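Local coordinates for protein thiamine pyrophosphokinase (Saccharomyces cerevisiae, PDB 1IG0) that makes thiamine diphosphate in yeast by transferring a pyrophosphate group from ATP to thiamine, working as a homodimer, at residues R266-D271 against S286-V291; P9-I14 against V291-C296; C251-I256 against I304-E309; M1-I6 against N274-V279. One frame throughout, in Å; residues are numbered along the deposited sequence.

Contact 1: R266-D271 against S286-V291; sequences RGLKWD and SSNRFV. With VIB (3-(4-amino-2-methyl-pyrimidin-5-ylmethyl)-5-(2-hydroxy-ethyl)-4-methyl-thiazol-3-ium), chain C.
Ser287 meets Trp270 through its carbonyl O, 3.6 Å from Trp270 CZ3, while Ser287 OG takes a weak 3.4 Å bond from O1 of the bound thiamine. The aminopyrimidine and its methylene bridge C7A lie over one face of the Trp270 ring, and Lys269 CG covers the opposite face. Asn288, its CG anti to the backbone N (chi1 -152°) and swung toward Trp270, clamps the Trp270 backbone at two points: OD1 accepts from Trp270 N at 3.2 Å, and ND2 gives Trp270 O a nearly straight bond (174°) of 3.2 Å. OD1 also accepts from Arg289 N on an in-plane lone pair, and ND2 has Ser285 OG as a second partner, which fixes the rotation of the amide and sets OD1 at the indole edge. Arg289 O receives Lys269 N at 2.8 Å, and the two long side chains run side by side. Their charged ends, NZ of Lys269 and NH1 of Arg289, stand 4.6 Å apart, a repulsion probably offset by Glu10, which bridges to both; NZ also bonds Asn8 O. Phe290 CD2 rests 3.8 Å from Leu268 CD2. Val291 N bonds Gly267 O at 2.8 Å, and the Asp271 carboxylate holds the Gly267 and Leu268 N-H groups. Trp270, Ser286, Ser287 and Asn288 line the thiamine pocket, to which Gln122 and Tyr123 of the second subunit contribute, Tyr123 edge-to-face on Trp270. Leu268 and Phe290 pack on Cys251 of strand 248-254 and Cys296 of strand 295-300; strand 270-272 pairs with strand 4-7.

Contact 2: P9-I14 against V291-C296; sequences PERIKI and VGDNCC
Ile12 and Val291 form the close centre of this contact. Ile12 N donates to Val291 O at 2.9 Å, Asp293 N returns a 2.9 Å bond to Ile12 O, and together they bridge Ile12 with Gly292 on the opposing chain. The backbones press close enough for Arg11 CA to sit 3.1 Å from Val291 O. Val291 CB meets Glu10 O at 3.2 Å, and its CG2 branch lies 4.0 Å from Ile12 CG1. Further along, Ile14 CD1 touches Cys295 SG at 3.5 Å; both side chains also pack on Leu236 of strand 235-238. The solvent side is looser and charged. Lys13 folds back at its last torsion (chi4 60°) to bring NZ within 2.9 Å of Asp293 OD1 in a salt bridge, while the aliphatic CD of Arg11 passes Asp293 OD2. The Arg11 guanidinium itself turns to Glu10 O and to Asn245. An alanine in place of Asp293 would probably leave the Lys13 ammonium without its carboxylate mate and free to swing into solvent. Backbone bonds and apolar packing thus tie the irregular N-terminal loop to the turn leading into strand 295-300, with the Lys13-Asp293 salt bridge on the solvent side.

Contact 3: C251-I256 against I304-E309; sequences CGLLPI and IILNVE
The Asn307 carboxamide is the flat side-chain group that meets the other strand. Gly252 N stands over one side of the amide, 3.1 Å from Asn307 ND2, two donors in contact without a bond; Leu254 CD1 comes obliquely to ND2 from the other side (3.6 Å). Asn307 CG stands between its own N and carbonyl carbon (chi1 83°), which brings CG toward the neighbouring strand; ND2 ends beside Gly252, where a CB would collide with it. Beneath, the antiparallel ladder is regular: Gly252 pairs with Asn307 and Leu254 with Ile305 as hydrogen-bonded pairs, the shortest bond running 2.7 Å from Leu254 N to Ile305 O. On the sheet face holding Leu253 and Leu306, their CD1 atoms meet at 3.9 Å, and Leu306 CD1 presses to 3.0 Å from Gly252 O. On the Leu254 face, Ile256 CD1 reaches Ile305 CB at 4.2 Å, near helix 196-212. An alanine at Leu254 would probably open a gap beside the Asn307 amide, leaving it freer to turn, and would thin the packing against Phe196 of the second subunit. Paired backbone polar groups under mostly apolar side chains make this a buried stretch of the large mixed sheet, with one amide at the subunit boundary.

Contact 4: M1-I6 against N274-V279; sequences MSEECI and NWPTSV
Asn274 and Ser2 share the one direct hydrogen bond of this surface contact: Asn274 ND2 donates to Ser2 O at 3.1 Å and 173°. Ser2 O lies in the plane of the Asn274 amide, whereas the donor stands well above the plane of the Ser2 carbonyl. Next to it, Glu3 runs its aliphatic part over the backbone, with CG 3.5 Å from Asn274 O. CG is anti to the backbone N (chi1 -178°) and the chain extends beyond it, carrying the carboxylate to Trp275 and Pro276: Glu3 OE2 is 3.6 Å from Trp275 CD1, and OE1 is 3.8 Å from Pro276 CD. The carboxylate and indole planes stand 84° apart. A water links the two groups, donating to Glu3 OE2 at 2.9 Å and weakly accepting from Trp275 NE1 at the ring edge. Cys5 CB comes to 4.4 Å from the same NE1. In the second shell, Arg283 forms a salt bridge with Glu3 OE2 and a cation-pi contact with Trp275, which joins the N-terminal arm and the indole through one charge. Asn274 and Trp275 both face Val262 in a G1 beta bulge, where the chain turns a corner, while strand 4-7 pairs with strand 270-272. Cys5 and Trp275 both touch the bound thiamine, so the arrangement forms part of the wall of the thiamine pocket.

How the contacts relate
Contacts 1 and 3 are buried, contact 2 is partly buried and contact 4 lies at the surface. Contact 3 is regular sheet pairing with apolar packing; contact 1 continues the same sheet, since strands 288-289 and 248-254 are neighbours, but adds an asparagine clamp on the backbone of a tryptophan that stacks on thiamine. Contacts 2 and 4 both fasten the N-terminal arm to the vitamin-binding region, by one salt bridge and two backbone bonds in contact 2, by a single hydrogen bond from a side-chain amide and a water bridge in contact 4. Val291 belongs to both contacts 1 and 2, and contact 4 meets contact 1 where Ile6 N bonds Asp271 O. Contacts 1 and 3 pack against the second subunit.

Contact 1: R266-D271 against S286-V291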
# COMPACT_ATOMS: atom_id res chain seq x y z
N ARG B 266 -6.18 24.46 -3.39
CA ARG B 266 -7.16 25.37 -2.82
C ARG B 266 -8.31 24.50 -2.35
O ARG B 266 -8.88 23.74 -3.13
CB ARG B 266 -7.67 26.37 -3.87
CG ARG B 266 -6.63 27.35 -4.39
CD ARG B 266 -7.26 28.34 -5.35
NE ARG B 266 -6.31 29.36 -5.81
CZ ARG B 266 -6.63 30.37 -6.62
NH1 ARG B 266 -7.87 30.50 -7.08
NH2 ARG B 266 -5.70 31.24 -6.99
N GLY B 267 -8.64 24.57 -1.06
CA GLY B 267 -9.74 23.77 -0.56
C GLY B 267 -9.34 22.61 0.33
O GLY B 267 -10.17 21.75 0.63
N LEU B 268 -8.08 22.56 0.74
CA LEU B 268 -7.60 21.51 1.62
C LEU B 268 -7.31 22.15 2.98
O LEU B 268 -6.87 23.30 3.04
CB LEU B 268 -6.32 20.87 1.07
CG LEU B 268 -6.39 20.05 -0.22
CD1 LEU B 268 -4.99 19.64 -0.64
CD2 LEU B 268 -7.26 18.81 0.01
N LYS B 269 -7.58 21.42 4.06
CA LYS B 269 -7.34 21.94 5.41
C LYS B 269 -5.96 22.58 5.45
O LYS B 269 -5.76 23.61 6.09
CB LYS B 269 -7.44 20.81 6.43
CG LYS B 269 -7.16 21.25 7.87
CD LYS B 269 -8.16 22.28 8.37
CE LYS B 269 -7.86 22.65 9.82
NZ LYS B 269 -8.79 23.69 10.34
N TRP B 270 -5.02 21.95 4.76
CA TRP B 270 -3.66 22.44 4.66
C TRP B 270 -3.34 22.64 3.18
O TRP B 270 -3.02 21.69 2.48
CB TRP B 270 -2.68 21.44 5.29
CG TRP B 270 -2.75 21.41 6.79
CD1 TRP B 270 -2.10 22.24 7.66
CD2 TRP B 270 -3.54 20.52 7.59
NE1 TRP B 270 -2.44 21.92 8.96
CE2 TRP B 270 -3.32 20.87 8.94
CE3 TRP B 270 -4.42 19.47 7.29
CZ2 TRP B 270 -3.94 20.20 10.00
CZ3 TRP B 270 -5.03 18.79 8.35
CH2 TRP B 270 -4.79 19.17 9.68
N ASP B 271 -3.48 23.88 2.72
CA ASP B 271 -3.20 24.20 1.32
C ASP B 271 -1.73 24.56 1.15
O ASP B 271 -1.13 25.17 2.03
CB ASP B 271 -4.05 25.38 0.84
CG ASP B 271 -5.44 24.96 0.40
OD1 ASP B 271 -5.57 23.85 -0.17
OD2 ASP B 271 -6.40 25.73 0.60
N SER B 286 -0.22 13.84 4.07
CA SER B 286 -1.07 12.75 4.54
C SER B 286 -1.98 13.30 5.62
O SER B 286 -1.67 14.30 6.26
CB SER B 286 -0.21 11.61 5.10
OG SER B 286 0.58 12.03 6.19
N SER B 287 -3.12 12.64 5.82
CA SER B 287 -4.08 13.08 6.82
C SER B 287 -4.59 14.49 6.55
O SER B 287 -4.85 15.26 7.47
CB SER B 287 -3.48 13.02 8.22
OG SER B 287 -3.28 11.67 8.63
N ASN B 288 -4.72 14.85 5.27
CA ASN B 288 -5.24 16.16 4.92
C ASN B 288 -6.74 15.94 4.83
O ASN B 288 -7.22 14.83 5.10
CB ASN B 288 -4.70 16.61 3.56
CG ASN B 288 -4.61 18.13 3.43
OD1 ASN B 288 -5.47 18.86 3.92
ND2 ASN B 288 -3.57 18.60 2.77
N ARG B 289 -7.49 16.96 4.46
CA ARG B 289 -8.94 16.82 4.35
C ARG B 289 -9.52 17.98 3.56
O ARG B 289 -8.94 19.07 3.52
CB ARG B 289 -9.58 16.76 5.74
CG ARG B 289 -9.74 18.12 6.41
CD ARG B 289 -10.25 18.01 7.83
NE ARG B 289 -9.23 17.48 8.73
CZ ARG B 289 -8.88 18.05 9.87
NH1 ARG B 289 -9.46 19.18 10.26
NH2 ARG B 289 -7.94 17.50 10.63
N PHE B 290 -10.66 17.75 2.92
CA PHE B 290 -11.32 18.79 2.14
C PHE B 290 -11.97 19.82 3.07
O PHE B 290 -12.59 19.46 4.07
CB PHE B 290 -12.42 18.18 1.26
CG PHE B 290 -11.91 17.20 0.23
CD1 PHE B 290 -12.62 16.04 -0.03
CD2 PHE B 290 -10.75 17.46 -0.50
CE1 PHE B 290 -12.19 15.14 -1.00
CE2 PHE B 290 -10.31 16.57 -1.47
CZ PHE B 290 -11.03 15.41 -1.73
N VAL B 291 -11.84 21.10 2.73
CA VAL B 291 -12.46 22.16 3.52
C VAL B 291 -13.28 23.03 2.59
O VAL B 291 -14.08 23.85 3.03
CB VAL B 291 -11.42 23.03 4.26
CG1 VAL B 291 -10.70 22.19 5.30
CG2 VAL B 291 -10.43 23.63 3.27
CM2 VIB C . 0.88 19.86 3.74
N4A VIB C . -0.01 19.42 8.59
CM4 VIB C . -3.29 15.99 10.46
O1 VIB C . -0.70 12.05 10.85
C7 VIB C . -1.80 12.56 11.62
C6 VIB C . -1.50 14.03 12.03
C2 VIB C . -0.02 15.88 8.93
S1 VIB C . 0.60 14.69 10.12
C5 VIB C . -1.07 14.83 10.81
C4 VIB C . -1.84 15.69 10.10
N3 VIB C . -1.22 16.23 9.11
C7A VIB C . -1.85 17.22 8.18
C4A VIB C . -0.25 18.98 7.28
N3A VIB C . 0.40 19.61 6.20
C2A VIB C . 0.18 19.18 4.88
N1A VIB C . -0.71 18.12 4.64
C6A VIB C . -1.37 17.48 5.71
C5A VIB C . -1.15 17.91 7.03

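Contact 2: P9-I14 against V291-C296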
# COMPACT_ATOMS: atom_id res chain seq x y z
N PRO B 9 -9.49 27.30 7.88
CA PRO B 9 -10.51 27.02 8.88
C PRO B 9 -11.21 25.79 8.30
O PRO B 9 -10.90 25.38 7.18
CB PRO B 9 -11.38 28.27 8.87
CG PRO B 9 -11.20 28.81 7.47
CD PRO B 9 -9.73 28.61 7.24
N GLU B 10 -12.16 25.20 9.02
CA GLU B 10 -12.82 23.99 8.53
C GLU B 10 -13.59 24.10 7.21
O GLU B 10 -13.74 23.10 6.51
CB GLU B 10 -13.73 23.43 9.62
CG GLU B 10 -13.69 21.92 9.71
CD GLU B 10 -12.27 21.37 9.74
OE1 GLU B 10 -11.46 21.84 10.57
OE2 GLU B 10 -11.97 20.46 8.95
N ARG B 11 -14.06 25.29 6.87
CA ARG B 11 -14.81 25.46 5.62
C ARG B 11 -14.53 26.79 4.92
O ARG B 11 -14.64 27.86 5.52
CB ARG B 11 -16.31 25.33 5.88
CG ARG B 11 -16.79 23.91 6.19
CD ARG B 11 -16.86 23.06 4.94
NE ARG B 11 -17.37 21.71 5.20
CZ ARG B 11 -16.69 20.77 5.84
NH1 ARG B 11 -15.46 21.00 6.27
NH2 ARG B 11 -17.25 19.58 6.04
N ILE B 12 -14.18 26.72 3.64
CA ILE B 12 -13.92 27.91 2.84
C ILE B 12 -14.51 27.72 1.45
O ILE B 12 -15.03 26.65 1.12
CB ILE B 12 -12.40 28.16 2.65
CG1 ILE B 12 -11.80 27.07 1.75
CG2 ILE B 12 -11.69 28.17 3.99
CD1 ILE B 12 -10.37 27.34 1.30
N LYS B 13 -14.42 28.77 0.64
CA LYS B 13 -14.89 28.75 -0.73
C LYS B 13 -13.67 29.14 -1.55
O LYS B 13 -13.00 30.12 -1.26
CB LYS B 13 -16.00 29.77 -0.97
CG LYS B 13 -17.40 29.33 -0.56
CD LYS B 13 -18.43 30.36 -1.00
CE LYS B 13 -19.86 29.89 -0.79
NZ LYS B 13 -20.16 29.59 0.63
N ILE B 14 -13.37 28.35 -2.57
CA ILE B 14 -12.23 28.65 -3.41
C ILE B 14 -12.77 29.44 -4.58
O ILE B 14 -13.99 29.55 -4.77
CB ILE B 14 -11.53 27.38 -3.92
CG1 ILE B 14 -12.40 26.65 -4.97
CG2 ILE B 14 -11.26 26.45 -2.76
CD1 ILE B 14 -11.76 25.39 -5.52
N VAL B 291 -11.84 21.10 2.73
CA VAL B 291 -12.46 22.16 3.52
C VAL B 291 -13.28 23.03 2.59
O VAL B 291 -14.08 23.85 3.03
CB VAL B 291 -11.42 23.03 4.26
CG1 VAL B 291 -10.70 22.19 5.30
CG2 VAL B 291 -10.43 23.63 3.27
N GLY B 292 -13.08 22.85 1.29
CA GLY B 292 -13.84 23.61 0.32
C GLY B 292 -15.28 23.17 0.41
O GLY B 292 -15.56 21.97 0.45
N ASP B 293 -16.20 24.12 0.47
CA ASP B 293 -17.63 23.82 0.57
C ASP B 293 -18.09 22.74 -0.40
O ASP B 293 -18.73 21.76 0.00
CB ASP B 293 -18.46 25.08 0.32
CG ASP B 293 -18.71 25.88 1.57
OD1 ASP B 293 -19.25 27.00 1.45
OD2 ASP B 293 -18.38 25.40 2.68
N ASN B 294 -17.77 22.92 -1.68
CA ASN B 294 -18.21 21.98 -2.71
C ASN B 294 -17.12 21.52 -3.67
O ASN B 294 -17.42 20.76 -4.60
CB ASN B 294 -19.33 22.62 -3.52
CG ASN B 294 -18.90 23.90 -4.19
OD1 ASN B 294 -18.78 24.95 -3.54
ND2 ASN B 294 -18.63 23.84 -5.49
N CYS B 295 -15.89 21.96 -3.48
CA CYS B 295 -14.82 21.54 -4.38
C CYS B 295 -13.42 21.85 -3.87
O CYS B 295 -13.22 22.73 -3.03
CB CYS B 295 -15.01 22.18 -5.77
SG CYS B 295 -14.99 23.99 -5.79
N CYS B 296 -12.45 21.09 -4.38
CA CYS B 296 -11.05 21.24 -4.02
C CYS B 296 -10.22 21.26 -5.29
O CYS B 296 -10.45 20.47 -6.21
CB CYS B 296 -10.63 20.07 -3.13
SG CYS B 296 -8.88 20.05 -2.71

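Contact 3: C251-I256 against I304-E309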
# COMPACT_ATOMS: atom_id res chain seq x y z
N CYS B 251 -7.93 12.77 3.24
CA CYS B 251 -7.40 12.50 1.91
C CYS B 251 -5.90 12.70 1.91
O CYS B 251 -5.36 13.30 2.84
CB CYS B 251 -8.04 13.42 0.87
SG CYS B 251 -7.64 15.18 1.04
N GLY B 252 -5.23 12.21 0.88
CA GLY B 252 -3.79 12.35 0.81
C GLY B 252 -3.29 12.51 -0.61
O GLY B 252 -3.82 11.91 -1.54
N LEU B 253 -2.26 13.33 -0.77
CA LEU B 253 -1.64 13.56 -2.07
C LEU B 253 -0.40 12.67 -2.07
O LEU B 253 0.58 12.96 -1.38
CB LEU B 253 -1.27 15.03 -2.24
CG LEU B 253 -2.44 16.00 -2.50
CD1 LEU B 253 -3.45 15.94 -1.37
CD2 LEU B 253 -1.90 17.41 -2.67
N LEU B 254 -0.44 11.60 -2.86
CA LEU B 254 0.65 10.63 -2.88
C LEU B 254 1.48 10.55 -4.15
O LEU B 254 1.01 10.05 -5.17
CB LEU B 254 0.06 9.25 -2.57
CG LEU B 254 -1.07 9.29 -1.54
CD1 LEU B 254 -1.77 7.94 -1.47
CD2 LEU B 254 -0.51 9.68 -0.17
N PRO B 255 2.73 11.03 -4.10
CA PRO B 255 3.63 11.00 -5.26
C PRO B 255 4.33 9.65 -5.33
O PRO B 255 5.56 9.57 -5.28
CB PRO B 255 4.59 12.15 -4.97
CG PRO B 255 4.76 12.03 -3.49
CD PRO B 255 3.33 11.83 -3.01
N ILE B 256 3.54 8.59 -5.43
CA ILE B 256 4.07 7.23 -5.49
C ILE B 256 4.77 6.99 -6.82
O ILE B 256 4.21 7.22 -7.88
CB ILE B 256 2.93 6.20 -5.33
CG1 ILE B 256 2.06 6.57 -4.13
CG2 ILE B 256 3.51 4.80 -5.14
CD1 ILE B 256 0.83 5.69 -3.96
N ILE B 304 -0.28 12.63 -9.98
CA ILE B 304 -0.06 12.09 -8.64
C ILE B 304 -1.24 11.21 -8.28
O ILE B 304 -2.29 11.26 -8.92
CB ILE B 304 0.07 13.19 -7.57
CG1 ILE B 304 -1.27 13.92 -7.40
CG2 ILE B 304 1.17 14.17 -7.95
CD1 ILE B 304 -1.37 14.69 -6.09
N ILE B 305 -1.08 10.40 -7.24
CA ILE B 305 -2.14 9.53 -6.78
C ILE B 305 -2.84 10.19 -5.60
O ILE B 305 -2.19 10.76 -4.73
CB ILE B 305 -1.60 8.16 -6.31
CG1 ILE B 305 -0.78 7.51 -7.43
CG2 ILE B 305 -2.76 7.26 -5.90
CD1 ILE B 305 -1.56 7.28 -8.72
N LEU B 306 -4.16 10.12 -5.58
CA LEU B 306 -4.94 10.71 -4.50
C LEU B 306 -5.77 9.61 -3.86
O LEU B 306 -6.35 8.77 -4.55
CB LEU B 306 -5.87 11.80 -5.04
CG LEU B 306 -6.71 12.55 -4.01
CD1 LEU B 306 -5.83 13.48 -3.21
CD2 LEU B 306 -7.79 13.34 -4.73
N ASN B 307 -5.81 9.61 -2.54
CA ASN B 307 -6.62 8.64 -1.83
C ASN B 307 -7.63 9.46 -1.06
O ASN B 307 -7.29 10.46 -0.42
CB ASN B 307 -5.77 7.78 -0.89
CG ASN B 307 -5.51 8.46 0.45
OD1 ASN B 307 -6.24 8.24 1.42
ND2 ASN B 307 -4.47 9.28 0.50
N VAL B 308 -8.90 9.07 -1.14
CA VAL B 308 -9.95 9.77 -0.44
C VAL B 308 -10.62 8.78 0.49
O VAL B 308 -11.24 7.81 0.04
CB VAL B 308 -11.00 10.35 -1.42
CG1 VAL B 308 -12.13 11.00 -0.64
CG2 VAL B 308 -10.34 11.36 -2.34
N GLU B 309 -10.49 9.02 1.79
CA GLU B 309 -11.09 8.15 2.77
C GLU B 309 -12.60 8.16 2.62
O GLU B 309 -13.21 9.22 2.49
CB GLU B 309 -10.70 8.59 4.18
CG GLU B 309 -11.44 7.86 5.29
CD GLU B 309 -10.93 8.22 6.66
OE1 GLU B 309 -10.67 9.42 6.90
OE2 GLU B 309 -10.80 7.31 7.51

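Contact 4: M1-I6 against N274-V279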
# COMPACT_ATOMS: atom_id res chain seq x y z
N MET B 1 6.52 32.55 -5.31
CA MET B 1 7.48 31.50 -5.76
C MET B 1 8.04 30.77 -4.55
O MET B 1 8.65 29.71 -4.66
CB MET B 1 8.63 32.14 -6.54
CG MET B 1 9.76 32.64 -5.65
SD MET B 1 10.66 34.03 -6.33
CE MET B 1 9.92 35.37 -5.40
N SER B 2 7.83 31.37 -3.38
CA SER B 2 8.29 30.79 -2.13
C SER B 2 7.38 29.64 -1.73
O SER B 2 6.19 29.64 -2.04
CB SER B 2 8.28 31.84 -1.02
OG SER B 2 6.95 32.23 -0.70
N GLU B 3 7.96 28.65 -1.06
CA GLU B 3 7.19 27.50 -0.61
C GLU B 3 6.26 27.98 0.50
O GLU B 3 6.67 28.76 1.35
CB GLU B 3 8.12 26.42 -0.06
CG GLU B 3 7.41 25.16 0.40
CD GLU B 3 8.34 24.21 1.13
OE1 GLU B 3 9.49 24.05 0.66
OE2 GLU B 3 7.93 23.63 2.15
N GLU B 4 5.02 27.53 0.48
CA GLU B 4 4.08 27.93 1.51
C GLU B 4 3.08 26.84 1.86
O GLU B 4 2.75 25.98 1.04
CB GLU B 4 3.32 29.19 1.09
CG GLU B 4 2.49 29.80 2.22
CD GLU B 4 1.70 31.02 1.80
OE1 GLU B 4 1.09 31.66 2.68
OE2 GLU B 4 1.69 31.35 0.60
N CYS B 5 2.62 26.88 3.10
CA CYS B 5 1.64 25.93 3.61
C CYS B 5 0.81 26.69 4.63
O CYS B 5 1.35 27.25 5.59
CB CYS B 5 2.34 24.75 4.30
SG CYS B 5 1.19 23.59 5.08
N ILE B 6 -0.50 26.72 4.42
CA ILE B 6 -1.38 27.43 5.33
C ILE B 6 -2.45 26.50 5.87
O ILE B 6 -2.89 25.58 5.19
CB ILE B 6 -2.08 28.62 4.64
CG1 ILE B 6 -3.01 28.11 3.54
CG2 ILE B 6 -1.03 29.56 4.06
CD1 ILE B 6 -3.87 29.20 2.92
N ASN B 274 3.98 25.95 -4.43
CA ASN B 274 5.40 25.73 -4.73
C ASN B 274 5.94 24.79 -3.65
O ASN B 274 6.99 25.03 -3.06
CB ASN B 274 6.15 27.06 -4.69
CG ASN B 274 5.50 28.12 -5.55
OD1 ASN B 274 5.24 27.91 -6.74
ND2 ASN B 274 5.23 29.29 -4.96
N TRP B 275 5.20 23.71 -3.43
CA TRP B 275 5.51 22.72 -2.40
C TRP B 275 6.04 21.41 -2.97
O TRP B 275 5.27 20.60 -3.50
CB TRP B 275 4.23 22.46 -1.61
CG TRP B 275 4.40 21.91 -0.23
CD1 TRP B 275 4.72 22.62 0.89
CD2 TRP B 275 4.20 20.56 0.18
NE1 TRP B 275 4.72 21.79 1.99
CE2 TRP B 275 4.40 20.52 1.58
CE3 TRP B 275 3.87 19.37 -0.49
CZ2 TRP B 275 4.29 19.34 2.32
CZ3 TRP B 275 3.75 18.20 0.25
CH2 TRP B 275 3.96 18.19 1.64
N PRO B 276 7.36 21.17 -2.89
CA PRO B 276 7.92 19.93 -3.42
C PRO B 276 7.40 18.73 -2.63
O PRO B 276 7.27 18.80 -1.41
CB PRO B 276 9.42 20.12 -3.22
CG PRO B 276 9.59 21.60 -3.28
CD PRO B 276 8.43 22.09 -2.47
N THR B 277 7.09 17.63 -3.32
CA THR B 277 6.58 16.44 -2.64
C THR B 277 7.29 15.18 -3.13
O THR B 277 7.47 14.99 -4.33
CB THR B 277 5.05 16.30 -2.82
OG1 THR B 277 4.57 15.20 -2.03
CG2 THR B 277 4.71 16.07 -4.29
N SER B 278 7.68 14.33 -2.19
CA SER B 278 8.38 13.09 -2.52
C SER B 278 8.33 12.06 -1.40
O SER B 278 8.46 12.41 -0.23
CB SER B 278 9.84 13.39 -2.85
OG SER B 278 10.62 12.20 -2.84
N VAL B 279 8.13 10.80 -1.77
CA VAL B 279 8.08 9.72 -0.79
C VAL B 279 9.46 9.52 -0.18
O VAL B 279 9.59 9.12 0.98
CB VAL B 279 7.63 8.39 -1.45
CG1 VAL B 279 7.82 7.22 -0.49
CG2 VAL B 279 6.17 8.49 -1.87
O HOH W 1 5.71 24.47 3.82